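Local coordinates for protein EcmrR transcriptional regulator (Escherichia coli, PDB 6WL5) that probably senses cationic drugs such as cetyl-trimethyl-ammonium with its C-terminal domain and activates transcription as a multidrug-responsive MerR-family regulator, at residues M2-E10 with A97-P105; Y125-I136 with M149-V159. All coordinates share one frame; numbering follows the deposited sequence. Where two conformers were deposited one is given.

In the fold
Both contacts belong to one antiparallel sheet of the GyrI-like small-molecule binding domain, and their centres lie about 9 Å apart. Contact 1 sets the start of the chain against strand 88-103; contact 2 sets two later strands against strand 149-158, which is the next neighbour of 88-103. The seam between them includes backbone bonds, with H102 N 2.8 Å from T150 O and V98 O 2.8 Å from F154 N, both probable hydrogen bonds. Contact 2 carries L127, P131 and E133 of a cetyl-trimethyl-ammonium pocket, whereas contact 1 stands further off, the H102 side chain being about 8 Å from a bound cetyl-trimethyl-ammonium. A salt bridge from K9 to E151 also ties the two together.

Contact 1. Residues M2-E10 with A97-P105; sequences MLYQAALKE and AVTVIHKGP
Y4 lies against H102 where the start of the chain meets strand 88-103 in the antiparallel sheet of this GyrI-like domain, held first by side-chain bonds and then by regular strand pairing. Y4 CG lies anti to the carbonyl carbon (chi1 -65°), which turns the phenol along H102, the two side chains side by side and pointing the same way. Their rings meet rim to rim with planes 22° apart, and Y4 OH shares a hydrogen bond with H102 ND1 at 2.7 Å. Because H102 NE2 also donates to P105 O (3.0 Å), both imidazole nitrogens are engaged and the rotation of the ring is fixed. One edge of the Y4 ring faces backbone, CD1 lying 3.4 Å from I101 O, and A112 of helix 109-123 packs on the same side chain. Between the Y4 side chain and the A7-T99 pair, water 1 accepts from both Q5 N and I101 N.

Further along, A7 and T99 form a hydrogen-bonded pair, T99 N reaching A7 O at 2.8 Å, and K9 pairs likewise with A97. The K9 chain crosses T99 at about a right angle, with CG and CD each 3.8 Å from T99 CG2; the ammonium goes on to E151. At the opposite end, the weak but straight bond from K103 N to M2 SD measures 3.2 Å.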
loop_
_atom_site.group_PDB
_atom_site.type_symbol
_atom_site.label_atom_id
_atom_site.label_comp_id
_atom_site.label_asym_id
_atom_site.label_seq_id
_atom_site.Cartn_x
_atom_site.Cartn_y
_atom_site.Cartn_z
ATOM N N MET A 2 18.911 5.475 -6.117
ATOM C CA MET A 2 18.100 6.453 -5.393
ATOM C C MET A 2 18.515 6.423 -3.926
ATOM O O MET A 2 18.928 5.381 -3.426
ATOM C CB MET A 2 16.615 6.124 -5.507
ATOM C CG MET A 2 15.683 7.332 -5.302
ATOM S SD MET A 2 14.106 6.973 -4.486
ATOM C CE MET A 2 14.545 7.574 -2.838
ATOM N N LEU A 3 18.390 7.557 -3.239
ATOM C CA LEU A 3 18.887 7.727 -1.873
ATOM C C LEU A 3 17.690 7.723 -0.924
ATOM O O LEU A 3 17.069 8.761 -0.679
ATOM C CB LEU A 3 19.637 9.041 -1.765
ATOM C CG LEU A 3 21.158 8.958 -1.839
ATOM C CD1 LEU A 3 21.702 8.442 -0.518
ATOM C CD2 LEU A 3 21.610 8.075 -3.000
ATOM N N TYR A 4 17.377 6.557 -0.380
ATOM C CA TYR A 4 16.247 6.432 0.532
ATOM C C TYR A 4 16.576 7.085 1.870
ATOM O O TYR A 4 17.717 7.046 2.342
ATOM C CB TYR A 4 15.925 4.951 0.754
ATOM C CG TYR A 4 15.458 4.283 -0.532
ATOM C CD1 TYR A 4 14.204 4.553 -1.077
ATOM C CD2 TYR A 4 16.266 3.372 -1.201
ATOM C CE1 TYR A 4 13.766 3.943 -2.241
ATOM C CE2 TYR A 4 15.844 2.760 -2.368
ATOM C CZ TYR A 4 14.596 3.043 -2.877
ATOM O OH TYR A 4 14.218 2.455 -4.049
ATOM N N GLN A 5 15.539 7.625 2.516
ATOM C CA GLN A 5 15.648 8.398 3.764
ATOM C C GLN A 5 14.565 7.949 4.743
ATOM O O GLN A 5 13.422 8.404 4.663
ATOM C CB GLN A 5 15.530 9.885 3.390
ATOM C CG GLN A 5 15.441 10.904 4.510
ATOM C CD GLN A 5 15.320 12.354 3.981
ATOM O OE1 GLN A 5 16.059 13.247 4.409
ATOM N NE2 GLN A 5 14.393 12.583 3.047
ATOM N N ALA A 6 14.920 7.087 5.708
ATOM C CA ALA A 6 13.930 6.576 6.638
ATOM C C ALA A 6 13.294 7.692 7.462
ATOM O O ALA A 6 13.975 8.594 7.937
ATOM C CB ALA A 6 14.616 5.634 7.624
ATOM N N ALA A 7 11.978 7.591 7.674
ATOM C CA ALA A 7 11.238 8.417 8.622
ATOM C C ALA A 7 10.397 7.494 9.486
ATOM O O ALA A 7 10.100 6.380 9.091
ATOM C CB ALA A 7 10.305 9.377 7.908
ATOM N N LEU A 8 10.108 7.901 10.710
ATOM C CA LEU A 8 9.294 7.118 11.614
ATOM C C LEU A 8 8.012 7.892 11.853
ATOM O O LEU A 8 8.062 9.101 12.095
ATOM C CB LEU A 8 10.088 6.984 12.909
ATOM C CG LEU A 8 9.672 5.904 13.856
ATOM C CD1 LEU A 8 9.723 4.484 13.238
ATOM C CD2 LEU A 8 10.562 5.920 15.117
ATOM N N LYS A 9 6.870 7.209 11.711
ATOM C CA LYS A 9 5.594 7.906 11.823
ATOM C C LYS A 9 4.533 7.029 12.463
ATOM O O LYS A 9 4.641 5.802 12.487
ATOM C CB LYS A 9 5.124 8.403 10.457
ATOM C CG LYS A 9 4.908 7.337 9.415
ATOM C CD LYS A 9 4.389 7.967 8.095
ATOM C CE LYS A 9 5.395 8.907 7.454
ATOM N NZ LYS A 9 4.872 9.357 6.099
ATOM N N GLU A 10 3.523 7.668 13.032
ATOM C CA GLU A 10 2.324 6.983 13.495
ATOM C C GLU A 10 1.246 7.179 12.438
ATOM O O GLU A 10 0.932 8.327 12.074
ATOM C CB GLU A 10 1.842 7.524 14.844
ATOM C CG GLU A 10 2.907 7.558 15.899
ATOM C CD GLU A 10 3.167 6.229 16.571
ATOM O OE1 GLU A 10 2.465 5.253 16.238
ATOM O OE2 GLU A 10 4.072 6.176 17.454
ATOM N N ALA A 97 5.173 3.087 11.937
ATOM C CA ALA A 97 5.859 2.595 10.751
ATOM C C ALA A 97 7.165 3.328 10.533
ATOM O O ALA A 97 7.239 4.555 10.722
ATOM C CB ALA A 97 4.991 2.782 9.495
ATOM N N VAL A 98 8.166 2.585 10.056
ATOM C CA VAL A 98 9.304 3.196 9.392
ATOM C C VAL A 98 9.038 3.205 7.895
ATOM O O VAL A 98 8.552 2.210 7.325
ATOM C CB VAL A 98 10.623 2.511 9.778
ATOM C CG1 VAL A 98 10.697 1.038 9.366
ATOM C CG2 VAL A 98 11.819 3.308 9.268
ATOM N N THR A 99 9.263 4.363 7.277
ATOM C CA THR A 99 8.874 4.605 5.895
ATOM C C THR A 99 10.026 5.161 5.070
ATOM O O THR A 99 10.912 5.846 5.589
ATOM C CB THR A 99 7.679 5.584 5.845
ATOM O OG1 THR A 99 8.086 6.914 6.211
ATOM C CG2 THR A 99 6.549 5.148 6.757
ATOM N N VAL A 100 9.974 4.907 3.754
ATOM C CA VAL A 100 10.807 5.607 2.781
ATOM C C VAL A 100 9.949 5.938 1.581
ATOM O O VAL A 100 8.973 5.251 1.300
ATOM C CB VAL A 100 12.042 4.819 2.306
ATOM C CG1 VAL A 100 12.991 4.580 3.451
ATOM C CG2 VAL A 100 11.645 3.507 1.622
ATOM N N ILE A 101 10.333 6.976 0.893
ATOM C CA ILE A 101 9.759 7.298 -0.411
ATOM C C ILE A 101 10.601 6.681 -1.518
ATOM O O ILE A 101 11.816 6.935 -1.621
ATOM C CB ILE A 101 9.649 8.823 -0.599
ATOM C CG1 ILE A 101 8.664 9.415 0.412
ATOM C CG2 ILE A 101 9.276 9.184 -2.049
ATOM C CD1 ILE A 101 7.195 9.201 0.066
ATOM N N HIS A 102 9.938 5.904 -2.377
ATOM C CA HIS A 102 10.507 5.423 -3.620
ATOM C C HIS A 102 10.069 6.339 -4.762
ATOM O O HIS A 102 8.867 6.477 -5.046
ATOM C CB HIS A 102 10.046 4.006 -3.908
ATOM C CG HIS A 102 10.580 3.482 -5.187
ATOM N ND1 HIS A 102 11.891 3.062 -5.324
ATOM C CD2 HIS A 102 10.016 3.388 -6.413
ATOM C CE1 HIS A 102 12.092 2.719 -6.588
ATOM N NE2 HIS A 102 10.961 2.863 -7.253
ATOM N N LYS A 103 11.026 7.050 -5.339
ATOM C CA LYS A 103 10.783 7.847 -6.528
ATOM C C LYS A 103 11.042 7.006 -7.770
ATOM O O LYS A 103 11.986 6.217 -7.816
ATOM C CB LYS A 103 11.710 9.062 -6.549
ATOM C CG LYS A 103 11.334 10.146 -5.529
ATOM C CD LYS A 103 9.911 10.710 -5.774
ATOM C CE LYS A 103 9.849 11.525 -7.049
ATOM N NZ LYS A 103 10.769 12.690 -6.935
ATOM N N GLY A 104 10.198 7.179 -8.777
ATOM C CA GLY A 104 10.401 6.529 -10.043
ATOM C C GLY A 104 9.541 5.312 -10.300
ATOM O O GLY A 104 8.586 4.999 -9.576
ATOM N N PRO A 105 9.837 4.661 -11.429
ATOM C CA PRO A 105 9.047 3.519 -11.879
ATOM C C PRO A 105 9.137 2.336 -10.934
ATOM O O PRO A 105 9.994 2.259 -10.047
ATOM C CB PRO A 105 9.678 3.160 -13.240
ATOM C CG PRO A 105 10.513 4.274 -13.628
ATOM C CD PRO A 105 10.851 5.071 -12.417
HETATM O O HOH W 1 13.029 8.186 0.973
#

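Contact 2. Residues Y125-I136 with M149-V159; sequences YLLTNSPRESYI and MTEIQFPVEKV. With 16A (cetyl-trimethyl-ammonium), chain E; EDO (1,2-ethanediol), chain K.
With Y125 CG anti to its carbonyl carbon (chi1 -77°) and the K158 chain bent at chi2 (70°), the two side chains cross at about a right angle. K158 CD sits over one face of the Y125 ring, offset toward the rim and 3.8 Å from the centroid, a CH-pi contact. This is one end of a double antiparallel pairing: strand 132-136 forms a beta hairpin with strand 149-158, while strand 125-127 pairs further along the same strand, two residues out of register. P155 fills the interruption. Its ring packs against the loop, CB 3.7 Å from N129 CB and CG 3.3 Å from S130 O, while P155 O accepts T128 N from above the carbonyl plane at 2.9 Å. N129 N is buried here without a partner.

In the hairpin, Q153 OE1 rests along the extended R132 chain; Y54 OH binds both this oxygen and R132 NH1, while R132 NH2 bonds to P93 O. NE2, donating in the amide plane to E151 OE2, fixes the turn of the Q153 amide. L127 and E133 line the detergent pocket from the other face, joined by P131 from the connecting loop: L127 CD2 and P131 CG touch the alkyl chain, and E133, extended from a chi1 of -178°, brings OE1 within 3.3 Å of methyl C18, probably easing burial of the cationic head. E133 OE2 receives Y135 OH on the anti lone pair at 2.6 Å.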
loop_
_atom_site.group_PDB
_atom_site.type_symbol
_atom_site.label_atom_id
_atom_site.label_comp_id
_atom_site.label_asym_id
_atom_site.label_seq_id
_atom_site.Cartn_x
_atom_site.Cartn_y
_atom_site.Cartn_z
ATOM N N TYR A 125 14.767 -2.626 15.540
ATOM C CA TYR A 125 13.326 -2.768 15.422
ATOM C C TYR A 125 12.970 -4.175 14.960
ATOM O O TYR A 125 13.825 -4.972 14.586
ATOM C CB TYR A 125 12.736 -1.713 14.481
ATOM C CG TYR A 125 12.622 -0.343 15.132
ATOM C CD1 TYR A 125 13.744 0.476 15.287
ATOM C CD2 TYR A 125 11.408 0.113 15.631
ATOM C CE1 TYR A 125 13.636 1.730 15.867
ATOM C CE2 TYR A 125 11.292 1.368 16.221
ATOM C CZ TYR A 125 12.403 2.172 16.335
ATOM O OH TYR A 125 12.286 3.419 16.929
ATOM N N LEU A 126 11.667 -4.453 14.999
ATOM C CA LEU A 126 11.076 -5.701 14.535
ATOM C C LEU A 126 9.900 -5.365 13.629
ATOM O O LEU A 126 9.066 -4.530 13.998
ATOM C CB LEU A 126 10.590 -6.503 15.752
ATOM C CG LEU A 126 9.787 -7.783 15.484
ATOM C CD1 LEU A 126 10.594 -8.851 14.769
ATOM C CD2 LEU A 126 9.241 -8.351 16.790
ATOM N N LEU A 127 9.835 -6.009 12.445
ATOM C CA LEU A 127 8.659 -5.897 11.570
ATOM C C LEU A 127 7.502 -6.695 12.175
ATOM O O LEU A 127 7.633 -7.903 12.417
ATOM C CB LEU A 127 8.986 -6.428 10.169
ATOM C CG LEU A 127 7.884 -6.428 9.105
ATOM C CD1 LEU A 127 7.463 -5.033 8.677
ATOM C CD2 LEU A 127 8.387 -7.199 7.888
ATOM N N THR A 128 6.375 -6.031 12.450
ATOM C CA THR A 128 5.295 -6.652 13.197
ATOM C C THR A 128 3.947 -6.740 12.480
ATOM O O THR A 128 2.980 -7.233 13.092
ATOM C CB THR A 128 5.096 -5.889 14.522
ATOM O OG1 THR A 128 4.869 -4.507 14.246
ATOM C CG2 THR A 128 6.336 -5.994 15.446
ATOM N N ASN A 129 3.834 -6.259 11.234
ATOM C CA ASN A 129 2.620 -6.459 10.447
ATOM C C ASN A 129 2.979 -6.284 8.979
ATOM O O ASN A 129 4.144 -6.074 8.629
ATOM C CB ASN A 129 1.480 -5.528 10.891
ATOM C CG ASN A 129 0.095 -6.188 10.759
ATOM O OD1 ASN A 129 -0.165 -6.944 9.804
ATOM N ND2 ASN A 129 -0.786 -5.937 11.752
ATOM N N SER A 130 1.971 -6.417 8.115
ATOM C CA SER A 130 2.209 -6.439 6.672
ATOM C C SER A 130 2.720 -5.095 6.156
ATOM O O SER A 130 2.111 -4.059 6.437
ATOM C CB SER A 130 0.881 -6.754 6.007
ATOM O OG SER A 130 0.418 -8.002 6.453
ATOM N N PRO A 131 3.811 -5.078 5.381
ATOM C CA PRO A 131 4.212 -3.847 4.690
ATOM C C PRO A 131 3.088 -3.248 3.859
ATOM O O PRO A 131 2.275 -3.962 3.276
ATOM C CB PRO A 131 5.382 -4.317 3.812
ATOM C CG PRO A 131 5.982 -5.488 4.626
ATOM C CD PRO A 131 4.763 -6.189 5.134
ATOM N N ARG A 132 3.050 -1.919 3.825
ATOM C CA ARG A 132 2.123 -1.168 2.984
ATOM C C ARG A 132 2.880 -0.397 1.914
ATOM O O ARG A 132 3.966 0.141 2.166
ATOM C CB ARG A 132 1.333 -0.167 3.835
ATOM C CG ARG A 132 0.807 -0.689 5.161
ATOM C CD ARG A 132 -0.153 0.257 5.837
ATOM N NE ARG A 132 -0.693 -0.365 7.037
ATOM C CZ ARG A 132 -1.514 0.246 7.876
ATOM N NH1 ARG A 132 -1.873 1.504 7.632
ATOM N NH2 ARG A 132 -1.934 -0.372 8.978
ATOM N N GLU A 133 2.287 -0.348 0.717
ATOM C CA GLU A 133 2.880 0.311 -0.440
ATOM C C GLU A 133 1.875 1.359 -0.882
ATOM O O GLU A 133 0.845 1.027 -1.463
ATOM C CB GLU A 133 3.124 -0.738 -1.531
ATOM C CG GLU A 133 3.773 -0.267 -2.808
ATOM C CD GLU A 133 4.114 -1.494 -3.656
ATOM O OE1 GLU A 133 5.225 -2.006 -3.477
ATOM O OE2 GLU A 133 3.234 -1.956 -4.437
ATOM N N SER A 134 2.142 2.620 -0.558
ATOM C CA SER A 134 1.179 3.706 -0.667
ATOM C C SER A 134 1.459 4.511 -1.935
ATOM O O SER A 134 2.512 5.162 -2.044
ATOM C CB SER A 134 1.319 4.597 0.568
ATOM O OG SER A 134 0.422 5.685 0.506
ATOM N N TYR A 135 0.476 4.538 -2.845
ATOM C CA TYR A 135 0.629 5.132 -4.168
ATOM C C TYR A 135 0.230 6.599 -4.084
ATOM O O TYR A 135 -0.906 6.915 -3.713
ATOM C CB TYR A 135 -0.269 4.403 -5.182
ATOM C CG TYR A 135 0.020 2.910 -5.122
ATOM C CD1 TYR A 135 1.217 2.408 -5.567
ATOM C CD2 TYR A 135 -0.900 2.031 -4.574
ATOM C CE1 TYR A 135 1.513 1.046 -5.464
ATOM C CE2 TYR A 135 -0.633 0.691 -4.483
ATOM C CZ TYR A 135 0.576 0.197 -4.904
ATOM O OH TYR A 135 0.802 -1.159 -4.770
ATOM N N ILE A 136 1.160 7.485 -4.430
ATOM C CA ILE A 136 0.948 8.930 -4.317
ATOM C C ILE A 136 0.866 9.576 -5.693
ATOM O O ILE A 136 -0.212 10.020 -6.125
ATOM C CB ILE A 136 2.039 9.558 -3.413
ATOM C CG1 ILE A 136 2.030 8.923 -2.026
ATOM C CG2 ILE A 136 1.866 11.068 -3.315
ATOM C CD1 ILE A 136 3.267 9.220 -1.232
ATOM N N MET A 149 5.880 8.684 -7.133
ATOM C CA MET A 149 6.194 8.693 -5.708
ATOM C C MET A 149 5.311 7.671 -5.023
ATOM O O MET A 149 4.073 7.760 -5.081
ATOM C CB MET A 149 5.967 10.095 -5.128
ATOM C CG MET A 149 5.970 10.132 -3.638
ATOM S SD MET A 149 5.814 11.784 -2.961
ATOM C CE MET A 149 7.347 12.429 -3.574
ATOM N N THR A 150 5.956 6.730 -4.334
ATOM C CA THR A 150 5.322 5.611 -3.649
ATOM C C THR A 150 5.997 5.500 -2.302
ATOM O O THR A 150 7.231 5.412 -2.227
ATOM C CB THR A 150 5.546 4.326 -4.457
ATOM O OG1 THR A 150 5.176 4.524 -5.835
ATOM C CG2 THR A 150 4.748 3.155 -3.944
ATOM N N GLU A 151 5.207 5.500 -1.240
ATOM C CA GLU A 151 5.766 5.385 0.090
ATOM C C GLU A 151 5.657 3.953 0.580
ATOM O O GLU A 151 4.567 3.366 0.566
ATOM C CB GLU A 151 5.118 6.347 1.090
ATOM C CG GLU A 151 5.777 6.255 2.461
ATOM C CD GLU A 151 5.410 7.378 3.396
ATOM O OE1 GLU A 151 5.973 8.496 3.268
ATOM O OE2 GLU A 151 4.557 7.137 4.272
ATOM N N ILE A 152 6.787 3.396 0.995
ATOM C CA ILE A 152 6.835 2.032 1.551
ATOM C C ILE A 152 6.849 2.147 3.070
ATOM O O ILE A 152 7.664 2.887 3.623
ATOM C CB ILE A 152 8.038 1.219 1.034
ATOM C CG1 ILE A 152 8.144 1.238 -0.500
ATOM C CG2 ILE A 152 7.912 -0.223 1.548
ATOM C CD1 ILE A 152 6.855 0.909 -1.239
ATOM N N GLN A 153 5.925 1.450 3.728
ATOM C CA GLN A 153 5.687 1.589 5.173
ATOM C C GLN A 153 5.803 0.225 5.842
ATOM O O GLN A 153 4.983 -0.655 5.606
ATOM C CB GLN A 153 4.296 2.193 5.428
ATOM C CG GLN A 153 3.973 3.405 4.519
ATOM C CD GLN A 153 2.564 3.927 4.699
ATOM O OE1 GLN A 153 1.602 3.154 4.812
ATOM N NE2 GLN A 153 2.419 5.249 4.636
ATOM N N PHE A 154 6.798 0.067 6.717
ATOM C CA PHE A 154 6.978 -1.159 7.494
ATOM C C PHE A 154 6.425 -0.974 8.902
ATOM O O PHE A 154 6.976 -0.159 9.677
ATOM C CB PHE A 154 8.471 -1.499 7.582
ATOM C CG PHE A 154 9.017 -2.309 6.425
ATOM C CD1 PHE A 154 8.462 -2.259 5.151
ATOM C CD2 PHE A 154 10.096 -3.132 6.622
ATOM C CE1 PHE A 154 8.992 -2.999 4.112
ATOM C CE2 PHE A 154 10.611 -3.892 5.590
ATOM C CZ PHE A 154 10.055 -3.825 4.331
ATOM N N PRO A 155 5.364 -1.685 9.285
ATOM C CA PRO A 155 4.895 -1.631 10.683
ATOM C C PRO A 155 5.950 -2.217 11.602
ATOM O O PRO A 155 6.403 -3.339 11.394
ATOM C CB PRO A 155 3.616 -2.484 10.663
ATOM C CG PRO A 155 3.230 -2.586 9.188
ATOM C CD PRO A 155 4.560 -2.611 8.473
ATOM N N VAL A 156 6.359 -1.451 12.612
ATOM C CA VAL A 156 7.443 -1.889 13.484
ATOM C C VAL A 156 7.188 -1.612 14.959
ATOM O O VAL A 156 6.339 -0.804 15.339
ATOM C CB VAL A 156 8.803 -1.250 13.087
ATOM C CG1 VAL A 156 9.248 -1.692 11.711
ATOM C CG2 VAL A 156 8.724 0.262 13.124
ATOM N N GLU A 157 7.973 -2.312 15.785
ATOM C CA GLU A 157 8.082 -2.095 17.220
ATOM C C GLU A 157 9.554 -2.153 17.603
ATOM O O GLU A 157 10.323 -2.938 17.042
ATOM C CB GLU A 157 7.226 -3.149 17.940
ATOM C CG GLU A 157 5.751 -2.994 17.550
ATOM C CD GLU A 157 4.806 -3.969 18.197
ATOM O OE1 GLU A 157 5.268 -4.958 18.788
ATOM O OE2 GLU A 157 3.581 -3.729 18.095
ATOM N N LYS A 158 9.949 -1.290 18.538
ATOM C CA LYS A 158 11.322 -1.265 18.997
ATOM C C LYS A 158 11.611 -2.508 19.818
ATOM O O LYS A 158 10.795 -2.937 20.641
ATOM C CB LYS A 158 11.498 -0.010 19.863
ATOM C CG LYS A 158 12.886 0.234 20.406
ATOM C CD LYS A 158 13.886 0.630 19.308
ATOM C CE LYS A 158 15.321 0.588 19.865
ATOM N NZ LYS A 158 16.293 1.209 18.893
ATOM N N VAL A 159 12.776 -3.093 19.599
ATOM C CA VAL A 159 13.122 -4.269 20.350
ATOM C C VAL A 159 13.672 -3.838 21.690
ATOM O O VAL A 159 13.331 -4.466 22.660
ATOM C CB VAL A 159 14.071 -5.181 19.632
ATOM C CG1 VAL A 159 14.533 -6.300 20.594
ATOM C CG2 VAL A 159 13.372 -5.767 18.443
ATOM O OXT VAL A 159 14.440 -2.881 21.820
HETATM C C1 16A E . 13.744 -11.010 9.832
HETATM C C2 16A E . 12.691 -10.896 8.740
HETATM C C3 16A E . 13.307 -10.993 7.347
HETATM C C4 16A E . 12.471 -10.333 6.246
HETATM C C5 16A E . 10.969 -10.225 6.523
HETATM C C6 16A E . 10.225 -9.849 5.247
HETATM C C7 16A E . 8.731 -10.117 5.266
HETATM C C8 16A E . 8.194 -9.915 3.854
HETATM C C9 16A E . 7.025 -8.969 3.857
HETATM C C10 16A E . 5.940 -9.327 2.840
HETATM C C11 16A E . 6.391 -9.446 1.390
HETATM C C12 16A E . 6.813 -8.124 0.762
HETATM C C13 16A E . 6.739 -8.267 -0.759
HETATM C C14 16A E . 6.825 -6.902 -1.415
HETATM C C15 16A E . 6.977 -7.024 -2.921
HETATM C C16 16A E . 6.821 -5.650 -3.510
HETATM N N1 16A E . 7.148 -5.604 -4.945
HETATM C C17 16A E . 6.434 -6.619 -5.741
HETATM C C18 16A E . 6.740 -4.245 -5.336
HETATM C C19 16A E . 8.599 -5.655 -5.142
HETATM C C1 EDO K . 7.262 1.558 19.120
HETATM O O1 EDO K . 8.054 0.444 19.562
HETATM C C2 EDO K . 6.610 1.274 17.771
HETATM O O2 EDO K . 5.546 0.314 17.870
#